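Local coordinates for branched-chain-amino-acid aminotransferase (Pseudomonas aeruginosa, PDB 6NST), which probably catalyses the reversible, pyridoxal-phosphate-dependent transfer of the amino group of leucine, isoleucine or valine to 2-oxoglutarate, at residues A135-T144 against A259-D268; I10-W19 against K117-W125. The protein carries 1 engineered substitution. All blocks are in the same frame, centred on the assembly; numbering follows the deposited sequence.

Contact 1. Residues A135-T144 against A259-D268; sequences ALQQGIKVRT and AEVTPIREVD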
loop_
_atom_site.group_PDB
_atom_site.type_symbol
_atom_site.label_atom_id
_atom_site.label_comp_id
_atom_site.label_asym_id
_atom_site.label_seq_id
_atom_site.Cartn_x
_atom_site.Cartn_y
_atom_site.Cartn_z
ATOM N N ALA A 135 -19.143 16.138 -28.697
ATOM C CA ALA A 135 -18.259 15.235 -27.975
ATOM C C ALA A 135 -18.611 13.771 -28.190
ATOM O O ALA A 135 -17.810 12.899 -27.833
ATOM C CB ALA A 135 -18.300 15.559 -26.482
ATOM N N LEU A 136 -19.779 13.481 -28.764
ATOM C CA LEU A 136 -20.221 12.104 -28.929
ATOM C C LEU A 136 -19.662 11.453 -30.188
ATOM O O LEU A 136 -19.660 10.220 -30.284
ATOM C CB LEU A 136 -21.751 12.058 -28.947
ATOM C CG LEU A 136 -22.480 10.724 -28.808
ATOM C CD1 LEU A 136 -22.089 10.005 -27.522
ATOM C CD2 LEU A 136 -23.977 10.969 -28.854
ATOM N N GLN A 137 -19.180 12.246 -31.146
ATOM C CA GLN A 137 -18.674 11.717 -32.404
ATOM C C GLN A 137 -17.258 12.169 -32.734
ATOM O O GLN A 137 -16.705 11.717 -33.743
ATOM C CB GLN A 137 -19.610 12.104 -33.559
ATOM C CG GLN A 137 -21.034 11.589 -33.397
ATOM C CD GLN A 137 -21.937 11.992 -34.545
ATOM O OE1 GLN A 137 -21.564 12.810 -35.386
ATOM N NE2 GLN A 137 -23.132 11.416 -34.587
ATOM N N GLN A 138 -16.652 13.033 -31.919
ATOM C CA GLN A 138 -15.315 13.542 -32.190
ATOM C C GLN A 138 -14.302 13.251 -31.093
ATOM O O GLN A 138 -13.099 13.281 -31.371
ATOM C CB GLN A 138 -15.361 15.059 -32.431
ATOM C CG GLN A 138 -16.206 15.451 -33.634
ATOM C CD GLN A 138 -16.467 16.941 -33.709
ATOM O OE1 GLN A 138 -16.170 17.686 -32.774
ATOM N NE2 GLN A 138 -17.030 17.385 -34.826
ATOM N N GLY A 139 -14.739 12.974 -29.878
ATOM C CA GLY A 139 -13.816 12.642 -28.815
ATOM C C GLY A 139 -13.684 13.772 -27.807
ATOM O O GLY A 139 -13.805 14.958 -28.138
ATOM N N ILE A 140 -13.426 13.396 -26.557
ATOM C CA ILE A 140 -13.278 14.345 -25.464
ATOM C C ILE A 140 -11.825 14.360 -25.006
ATOM O O ILE A 140 -11.032 13.466 -25.320
ATOM C CB ILE A 140 -14.214 14.012 -24.285
ATOM C CG1 ILE A 140 -13.878 12.633 -23.712
ATOM C CG2 ILE A 140 -15.663 14.055 -24.724
ATOM C CD1 ILE A 140 -14.707 12.256 -22.499
ATOM N N LYS A 141 -11.477 15.401 -24.250
ATOM C CA LYS A 141 -10.175 15.497 -23.603
ATOM C C LYS A 141 -10.249 14.881 -22.213
ATOM O O LYS A 141 -11.216 15.097 -21.477
ATOM C CB LYS A 141 -9.719 16.953 -23.492
ATOM C CG LYS A 141 -9.309 17.601 -24.800
ATOM C CD LYS A 141 -8.849 19.036 -24.570
ATOM C CE LYS A 141 -7.724 19.100 -23.543
ATOM N NZ LYS A 141 -7.247 20.493 -23.307
ATOM N N VAL A 142 -9.217 14.124 -21.851
ATOM C CA VAL A 142 -9.181 13.407 -20.583
ATOM C C VAL A 142 -7.865 13.708 -19.880
ATOM O O VAL A 142 -6.795 13.638 -20.496
ATOM C CB VAL A 142 -9.356 11.889 -20.787
ATOM C CG1 VAL A 142 -9.176 11.147 -19.474
ATOM C CG2 VAL A 142 -10.723 11.594 -21.379
ATOM N N ARG A 143 -7.945 14.046 -18.596
ATOM C CA ARG A 143 -6.777 14.207 -17.742
ATOM C C ARG A 143 -6.846 13.190 -16.615
ATOM O O ARG A 143 -7.908 12.997 -16.013
ATOM C CB ARG A 143 -6.694 15.626 -17.172
ATOM C CG ARG A 143 -6.343 16.684 -18.201
ATOM C CD ARG A 143 -6.335 18.078 -17.591
ATOM N NE ARG A 143 -5.259 18.251 -16.622
ATOM C CZ ARG A 143 -4.006 18.553 -16.946
ATOM N NH1 ARG A 143 -3.666 18.710 -18.219
ATOM N NH2 ARG A 143 -3.088 18.692 -15.998
ATOM N N THR A 144 -5.723 12.535 -16.337
ATOM C CA THR A 144 -5.672 11.590 -15.230
ATOM C C THR A 144 -5.845 12.333 -13.909
ATOM O O THR A 144 -5.172 13.338 -13.656
ATOM C CB THR A 144 -4.355 10.821 -15.238
ATOM O OG1 THR A 144 -4.197 10.152 -16.495
ATOM C CG2 THR A 144 -4.333 9.793 -14.118
ATOM N N ALA A 259 -23.370 8.736 -20.362
ATOM C CA ALA A 259 -22.354 8.957 -21.383
ATOM C C ALA A 259 -22.497 8.037 -22.588
ATOM O O ALA A 259 -21.851 8.290 -23.613
ATOM C CB ALA A 259 -20.954 8.784 -20.781
ATOM N N GLU A 260 -23.322 6.992 -22.495
ATOM C CA GLU A 260 -23.490 6.014 -23.568
ATOM C C GLU A 260 -22.135 5.467 -24.001
ATOM O O GLU A 260 -21.507 4.709 -23.258
ATOM C CB GLU A 260 -24.246 6.639 -24.742
ATOM C CG GLU A 260 -25.454 7.451 -24.291
ATOM C CD GLU A 260 -26.335 7.898 -25.436
ATOM O OE1 GLU A 260 -27.013 7.038 -26.035
ATOM O OE2 GLU A 260 -26.345 9.110 -25.739
ATOM N N VAL A 261 -21.676 5.834 -25.194
ATOM C CA VAL A 261 -20.335 5.499 -25.670
ATOM C C VAL A 261 -19.691 6.811 -26.101
ATOM O O VAL A 261 -20.036 7.364 -27.152
ATOM C CB VAL A 261 -20.348 4.485 -26.818
ATOM C CG1 VAL A 261 -18.928 4.183 -27.269
ATOM C CG2 VAL A 261 -21.058 3.208 -26.395
ATOM N N THR A 262 -18.764 7.318 -25.293
ATOM C CA THR A 262 -18.103 8.586 -25.579
ATOM C C THR A 262 -16.655 8.334 -25.968
ATOM O O THR A 262 -15.872 7.850 -25.134
ATOM C CB THR A 262 -18.177 9.516 -24.367
ATOM O OG1 THR A 262 -19.548 9.826 -24.084
ATOM C CG2 THR A 262 -17.413 10.803 -24.634
ATOM N N PRO A 263 -16.250 8.631 -27.200
ATOM C CA PRO A 263 -14.858 8.397 -27.594
ATOM C C PRO A 263 -13.898 9.306 -26.842
ATOM O O PRO A 263 -14.258 10.392 -26.382
ATOM C CB PRO A 263 -14.852 8.710 -29.096
ATOM C CG PRO A 263 -16.291 8.623 -29.517
ATOM C CD PRO A 263 -17.082 9.072 -28.332
ATOM N N ILE A 264 -12.657 8.843 -26.727
ATOM C CA ILE A 264 -11.588 9.570 -26.052
ATOM C C ILE A 264 -10.486 9.812 -27.068
ATOM O O ILE A 264 -9.872 8.860 -27.562
ATOM C CB ILE A 264 -11.043 8.798 -24.841
ATOM C CG1 ILE A 264 -12.143 8.554 -23.807
ATOM C CG2 ILE A 264 -9.871 9.542 -24.226
ATOM C CD1 ILE A 264 -11.753 7.556 -22.734
ATOM N N ARG A 265 -10.227 11.080 -27.376
ATOM C CA ARG A 265 -9.214 11.403 -28.370
ATOM C C ARG A 265 -7.866 11.771 -27.766
ATOM O O ARG A 265 -6.851 11.673 -28.465
ATOM C CB ARG A 265 -9.690 12.553 -29.266
ATOM C CG ARG A 265 -9.931 13.857 -28.538
ATOM C CD ARG A 265 -10.322 14.951 -29.516
ATOM N NE ARG A 265 -10.665 16.192 -28.831
ATOM C CZ ARG A 265 -9.788 17.143 -28.528
ATOM N NH1 ARG A 265 -8.510 16.995 -28.850
ATOM N NH2 ARG A 265 -10.191 18.240 -27.902
ATOM N N GLU A 266 -7.827 12.165 -26.494
ATOM C CA GLU A 266 -6.602 12.660 -25.883
ATOM C C GLU A 266 -6.613 12.344 -24.395
ATOM O O GLU A 266 -7.642 12.492 -23.732
ATOM C CB GLU A 266 -6.453 14.172 -26.098
ATOM C CG GLU A 266 -5.073 14.717 -25.788
ATOM C CD GLU A 266 -5.072 16.225 -25.628
ATOM O OE1 GLU A 266 -5.833 16.734 -24.778
ATOM O OE2 GLU A 266 -4.312 16.901 -26.352
ATOM N N VAL A 267 -5.468 11.907 -23.877
ATOM C CA VAL A 267 -5.303 11.601 -22.461
ATOM C C VAL A 267 -3.995 12.227 -21.996
ATOM O O VAL A 267 -2.923 11.879 -22.508
ATOM C CB VAL A 267 -5.301 10.088 -22.186
ATOM C CG1 VAL A 267 -5.143 9.824 -20.693
ATOM C CG2 VAL A 267 -6.570 9.439 -22.705
ATOM N N ASP A 268 -4.083 13.139 -21.027
ATOM C CA ASP A 268 -2.909 13.798 -20.452
ATOM C C ASP A 268 -2.049 14.439 -21.536
ATOM O O ASP A 268 -0.817 14.374 -21.506
ATOM C CB ASP A 268 -2.090 12.816 -19.612
ATOM C CG ASP A 268 -2.865 12.279 -18.431
ATOM O OD1 ASP A 268 -3.769 12.995 -17.951
ATOM O OD2 ASP A 268 -2.572 11.146 -17.984
HETATM O O HOH W 1 -4.848 19.398 -25.089
HETATM O O HOH W 2 -5.603 15.707 -22.257
#
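Val261 meets Leu136 through its carbonyl O, which the methyl CD1 of the leucine touches at 3.4 Å; Gln285 bonds that oxygen. Thr262 turns its hydroxyl back to the carbonyl O of Ala259. That leaves its methyl CG2 to pack on CG2 and CD1 of Ile140. Pro263 rests its ring carbon CD on Leu136 O, and its own carbonyl O accepts Ile140 N at 3.1 Å. From here strand 262-267 runs parallel to strand 140-144. A beta bulge shifts the pairing by one residue, from Ile140 with Ile264 to Lys141 with Glu266. Ile264 meets Val142 methyl to methyl, CG2 on CG2. Arg265 runs its extended chain past Gln138 and Gly139. Its NE gives a weak bond to Gly139 O in the guanidinium plane, and CG of Lys141 lies over one face. Glu266 runs alongside Lys141, but OE1 stays 4.3 Å from NZ. Water 1 bridges OE2 and NZ, weakly on the lysine side; water 2 joins OE1 to Val142 O. Val267 packs CG2 near Val142 CB. Asp268 gives its N to Val142 O at 2.8 Å. Its syn lone pair on OD1 takes Thr144 N at 2.6 Å and 171°, while Tyr247 bonds OD2.

Contact 2. Residues I10-W19 against K117-W125; sequences IWYDGELVQW and KVHVIIAAW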
loop_
_atom_site.group_PDB
_atom_site.type_symbol
_atom_site.label_atom_id
_atom_site.label_comp_id
_atom_site.label_asym_id
_atom_site.label_seq_id
_atom_site.Cartn_x
_atom_site.Cartn_y
_atom_site.Cartn_z
ATOM N N ILE A 10 -43.347 13.343 -9.206
ATOM C CA ILE A 10 -42.276 12.472 -8.744
ATOM C C ILE A 10 -42.901 11.375 -7.898
ATOM O O ILE A 10 -43.713 11.658 -7.009
ATOM C CB ILE A 10 -41.213 13.240 -7.932
ATOM C CG1 ILE A 10 -40.507 14.271 -8.810
ATOM C CG2 ILE A 10 -40.205 12.277 -7.321
ATOM C CD1 ILE A 10 -39.569 15.180 -8.047
ATOM N N TRP A 11 -42.540 10.128 -8.183
ATOM C CA TRP A 11 -42.958 9.013 -7.344
ATOM C C TRP A 11 -42.249 9.114 -6.000
ATOM O O TRP A 11 -41.017 9.145 -5.943
ATOM C CB TRP A 11 -42.642 7.690 -8.032
ATOM C CG TRP A 11 -43.237 6.485 -7.373
ATOM C CD1 TRP A 11 -44.443 5.909 -7.655
ATOM C CD2 TRP A 11 -42.648 5.692 -6.337
ATOM N NE1 TRP A 11 -44.643 4.810 -6.855
ATOM C CE2 TRP A 11 -43.555 4.657 -6.033
ATOM C CE3 TRP A 11 -41.442 5.758 -5.631
ATOM C CZ2 TRP A 11 -43.290 3.692 -5.062
ATOM C CZ3 TRP A 11 -41.186 4.805 -4.663
ATOM C CH2 TRP A 11 -42.104 3.787 -4.387
ATOM N N TYR A 12 -43.025 9.179 -4.923
ATOM C CA TYR A 12 -42.488 9.445 -3.588
ATOM C C TYR A 12 -43.206 8.527 -2.605
ATOM O O TYR A 12 -44.336 8.810 -2.194
ATOM C CB TYR A 12 -42.667 10.914 -3.221
ATOM C CG TYR A 12 -41.831 11.410 -2.059
ATOM C CD1 TYR A 12 -41.224 10.529 -1.173
ATOM C CD2 TYR A 12 -41.660 12.770 -1.845
ATOM C CE1 TYR A 12 -40.466 10.993 -0.114
ATOM C CE2 TYR A 12 -40.907 13.241 -0.791
ATOM C CZ TYR A 12 -40.310 12.350 0.072
ATOM O OH TYR A 12 -39.559 12.825 1.122
ATOM N N ASP A 13 -42.546 7.426 -2.241
ATOM C CA ASP A 13 -43.008 6.513 -1.196
ATOM C C ASP A 13 -44.410 5.972 -1.492
ATOM O O ASP A 13 -45.336 6.083 -0.684
ATOM C CB ASP A 13 -42.959 7.191 0.179
ATOM C CG ASP A 13 -41.542 7.445 0.657
ATOM O OD1 ASP A 13 -40.593 7.027 -0.038
ATOM O OD2 ASP A 13 -41.377 8.060 1.729
ATOM N N GLY A 14 -44.548 5.361 -2.667
ATOM C CA GLY A 14 -45.771 4.683 -3.041
ATOM C C GLY A 14 -46.781 5.527 -3.787
ATOM O O GLY A 14 -47.740 4.972 -4.339
ATOM N N GLU A 15 -46.607 6.844 -3.824
ATOM C CA GLU A 15 -47.564 7.742 -4.448
ATOM C C GLU A 15 -46.832 8.745 -5.325
ATOM O O GLU A 15 -45.655 9.048 -5.114
ATOM C CB GLU A 15 -48.407 8.491 -3.402
ATOM C CG GLU A 15 -49.310 7.606 -2.553
ATOM C CD GLU A 15 -50.067 8.393 -1.498
ATOM O OE1 GLU A 15 -49.793 9.602 -1.344
ATOM O OE2 GLU A 15 -50.937 7.803 -0.823
ATOM N N LEU A 16 -47.548 9.259 -6.320
ATOM C CA LEU A 16 -47.064 10.376 -7.114
ATOM C C LEU A 16 -47.422 11.673 -6.403
ATOM O O LEU A 16 -48.550 11.839 -5.929
ATOM C CB LEU A 16 -47.670 10.363 -8.518
ATOM C CG LEU A 16 -47.357 9.159 -9.406
ATOM C CD1 LEU A 16 -48.253 9.184 -10.627
ATOM C CD2 LEU A 16 -45.889 9.147 -9.812
ATOM N N VAL A 17 -46.454 12.581 -6.317
ATOM C CA VAL A 17 -46.667 13.889 -5.720
ATOM C C VAL A 17 -46.181 14.931 -6.717
ATOM O O VAL A 17 -45.366 14.647 -7.598
ATOM C CB VAL A 17 -45.946 14.031 -4.357
ATOM C CG1 VAL A 17 -44.443 14.171 -4.550
ATOM C CG2 VAL A 17 -46.517 15.194 -3.552
ATOM N N GLN A 18 -46.726 16.139 -6.595
ATOM C CA GLN A 18 -46.279 17.238 -7.439
ATOM C C GLN A 18 -44.778 17.446 -7.276
ATOM O O GLN A 18 -44.216 17.255 -6.195
ATOM C CB GLN A 18 -47.031 18.524 -7.095
ATOM C CG GLN A 18 -48.532 18.453 -7.324
ATOM C CD GLN A 18 -48.902 18.344 -8.793
ATOM O OE1 GLN A 18 -48.078 18.587 -9.675
ATOM N NE2 GLN A 18 -50.150 17.978 -9.062
ATOM N N TRP A 19 -44.130 17.834 -8.378
ATOM C CA TRP A 19 -42.673 17.945 -8.397
ATOM C C TRP A 19 -42.173 18.869 -7.294
ATOM O O TRP A 19 -41.282 18.502 -6.518
ATOM C CB TRP A 19 -42.212 18.439 -9.768
ATOM C CG TRP A 19 -40.749 18.256 -10.021
ATOM C CD1 TRP A 19 -39.726 18.981 -9.484
ATOM C CD2 TRP A 19 -40.144 17.291 -10.890
ATOM N NE1 TRP A 19 -38.521 18.522 -9.959
ATOM C CE2 TRP A 19 -38.751 17.486 -10.825
ATOM C CE3 TRP A 19 -40.646 16.281 -11.716
ATOM C CZ2 TRP A 19 -37.854 16.707 -11.554
ATOM C CZ3 TRP A 19 -39.754 15.509 -12.438
ATOM C CH2 TRP A 19 -38.374 15.726 -12.351
ATOM N N LYS A 117 -36.165 5.503 9.087
ATOM C CA LYS A 117 -37.110 5.076 8.068
ATOM C C LYS A 117 -36.487 5.228 6.687
ATOM O O LYS A 117 -35.770 6.195 6.415
ATOM C CB LYS A 117 -38.406 5.884 8.155
ATOM C CG LYS A 117 -39.527 5.361 7.272
ATOM C CD LYS A 117 -40.803 6.164 7.475
ATOM C CE LYS A 117 -41.934 5.645 6.602
ATOM N NZ LYS A 117 -41.597 5.730 5.153
ATOM N N VAL A 118 -36.757 4.258 5.821
ATOM C CA VAL A 118 -36.251 4.252 4.454
ATOM C C VAL A 118 -37.301 4.866 3.541
ATOM O O VAL A 118 -38.459 4.429 3.530
ATOM C CB VAL A 118 -35.896 2.827 3.999
ATOM C CG1 VAL A 118 -35.402 2.839 2.569
ATOM C CG2 VAL A 118 -34.851 2.216 4.922
ATOM N N HIS A 119 -36.899 5.882 2.782
ATOM C CA HIS A 119 -37.750 6.524 1.791
ATOM C C HIS A 119 -37.195 6.267 0.397
ATOM O O HIS A 119 -35.990 6.067 0.220
ATOM C CB HIS A 119 -37.851 8.030 2.040
ATOM C CG HIS A 119 -38.404 8.384 3.385
ATOM N ND1 HIS A 119 -39.655 8.936 3.554
ATOM C CD2 HIS A 119 -37.876 8.263 4.626
ATOM C CE1 HIS A 119 -39.874 9.140 4.840
ATOM N NE2 HIS A 119 -38.810 8.740 5.513
ATOM N N VAL A 120 -38.082 6.275 -0.597
ATOM C CA VAL A 120 -37.709 6.017 -1.984
ATOM C C VAL A 120 -38.349 7.083 -2.864
ATOM O O VAL A 120 -39.545 7.363 -2.732
ATOM C CB VAL A 120 -38.146 4.612 -2.443
ATOM C CG1 VAL A 120 -37.755 4.379 -3.892
ATOM C CG2 VAL A 120 -37.546 3.542 -1.544
ATOM N N ILE A 121 -37.560 7.673 -3.762
ATOM C CA ILE A 121 -38.069 8.633 -4.736
ATOM C C ILE A 121 -37.565 8.255 -6.119
ATOM O O ILE A 121 -36.448 7.753 -6.281
ATOM C CB ILE A 121 -37.668 10.090 -4.401
ATOM C CG1 ILE A 121 -36.146 10.214 -4.239
ATOM C CG2 ILE A 121 -38.397 10.568 -3.168
ATOM C CD1 ILE A 121 -35.450 10.833 -5.445
ATOM N N ILE A 122 -38.413 8.479 -7.122
ATOM C CA ILE A 122 -38.041 8.206 -8.505
ATOM C C ILE A 122 -38.441 9.400 -9.360
ATOM O O ILE A 122 -39.621 9.574 -9.691
ATOM C CB ILE A 122 -38.684 6.913 -9.039
ATOM C CG1 ILE A 122 -38.341 5.735 -8.121
ATOM C CG2 ILE A 122 -38.207 6.631 -10.458
ATOM C CD1 ILE A 122 -38.977 4.435 -8.525
ATOM N N ALA A 123 -37.461 10.217 -9.736
ATOM C CA ALA A 123 -37.682 11.409 -10.540
ATOM C C ALA A 123 -37.168 11.183 -11.955
ATOM O O ALA A 123 -36.130 10.543 -12.153
ATOM C CB ALA A 123 -36.987 12.624 -9.919
ATOM N N ALA A 124 -37.898 11.718 -12.934
ATOM C CA ALA A 124 -37.539 11.577 -14.338
ATOM C C ALA A 124 -37.695 12.920 -15.031
ATOM O O ALA A 124 -38.720 13.589 -14.871
ATOM C CB ALA A 124 -38.406 10.516 -15.029
ATOM N N TRP A 125 -36.677 13.311 -15.794
ATOM C CA TRP A 125 -36.698 14.564 -16.532
ATOM C C TRP A 125 -36.122 14.332 -17.921
ATOM O O TRP A 125 -35.361 13.389 -18.151
ATOM C CB TRP A 125 -35.915 15.664 -15.803
ATOM C CG TRP A 125 -34.506 15.284 -15.466
ATOM C CD1 TRP A 125 -33.405 15.440 -16.253
ATOM C CD2 TRP A 125 -34.045 14.685 -14.247
ATOM N NE1 TRP A 125 -32.287 14.975 -15.604
ATOM C CE2 TRP A 125 -32.654 14.507 -14.369
ATOM C CE3 TRP A 125 -34.675 14.286 -13.063
ATOM C CZ2 TRP A 125 -31.880 13.947 -13.354
ATOM C CZ3 TRP A 125 -33.905 13.728 -12.057
ATOM C CH2 TRP A 125 -32.523 13.562 -12.210
#
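Asp13 reaches across the end of the strand pair and grips two successive residues of strand 118-125. Its CB carries CG beside the backbone N (chi1 -69°), which turns the carboxylate toward the other strand. At the tip the two oxygens part. OD1 takes Val120 N at 2.7 Å, nearly straight at 172°. OD2 uses its syn lone pair for ND1 of His119, also at 2.7 Å. That bond is more bent, and the oxygen is tilted 30° out of the imidazole plane. Lys117 NZ lies above one face of the imidazole, toward its rim. It is 4.1 Å from OD2, beyond a salt bridge, and would probably favour a charged carboxylate. The backbone of Asp13 adds a bond from its N to Val120 O.

Asp13 belongs to the type I' turn of a beta hairpin. Strand 10-12 of this hairpin pairs antiparallel with 118-125, and Ile122 N binds Trp11 O at 2.9 Å. On one face, Ile121 CG2 sits over the Tyr12 ring in a CH-pi contact, 3.7 Å from its centroid. On the other, Trp11 puts its CZ3 edge against Val120 CG1.

Strand 96-104 pairs with 118-125 along its other edge. Helix 77-89 covers the face of Trp11 and Ile122, whereas Val26 and Leu27 of the third subunit pack on Ile121 and Ala123.

In the fold
From the N terminus, the hairpin 10-19 comes first. Contact 2 closes when the chain returns as 117-125, after a loop of 97 residues that includes helices 55-68 and 77-89. It ties the hairpin into the antiparallel seven-stranded sheet. The chain then passes from strand 118-126 to helix 134-138, where contact 1 opens. Contact 1 closes 114 residues later at 259-268, within the mixed sheet. The two loops are in series and neither nest nor cross. Their centres lie about 34 Å apart, on opposite sides of the chain's centre, and their nearest atoms are about 12 Å apart.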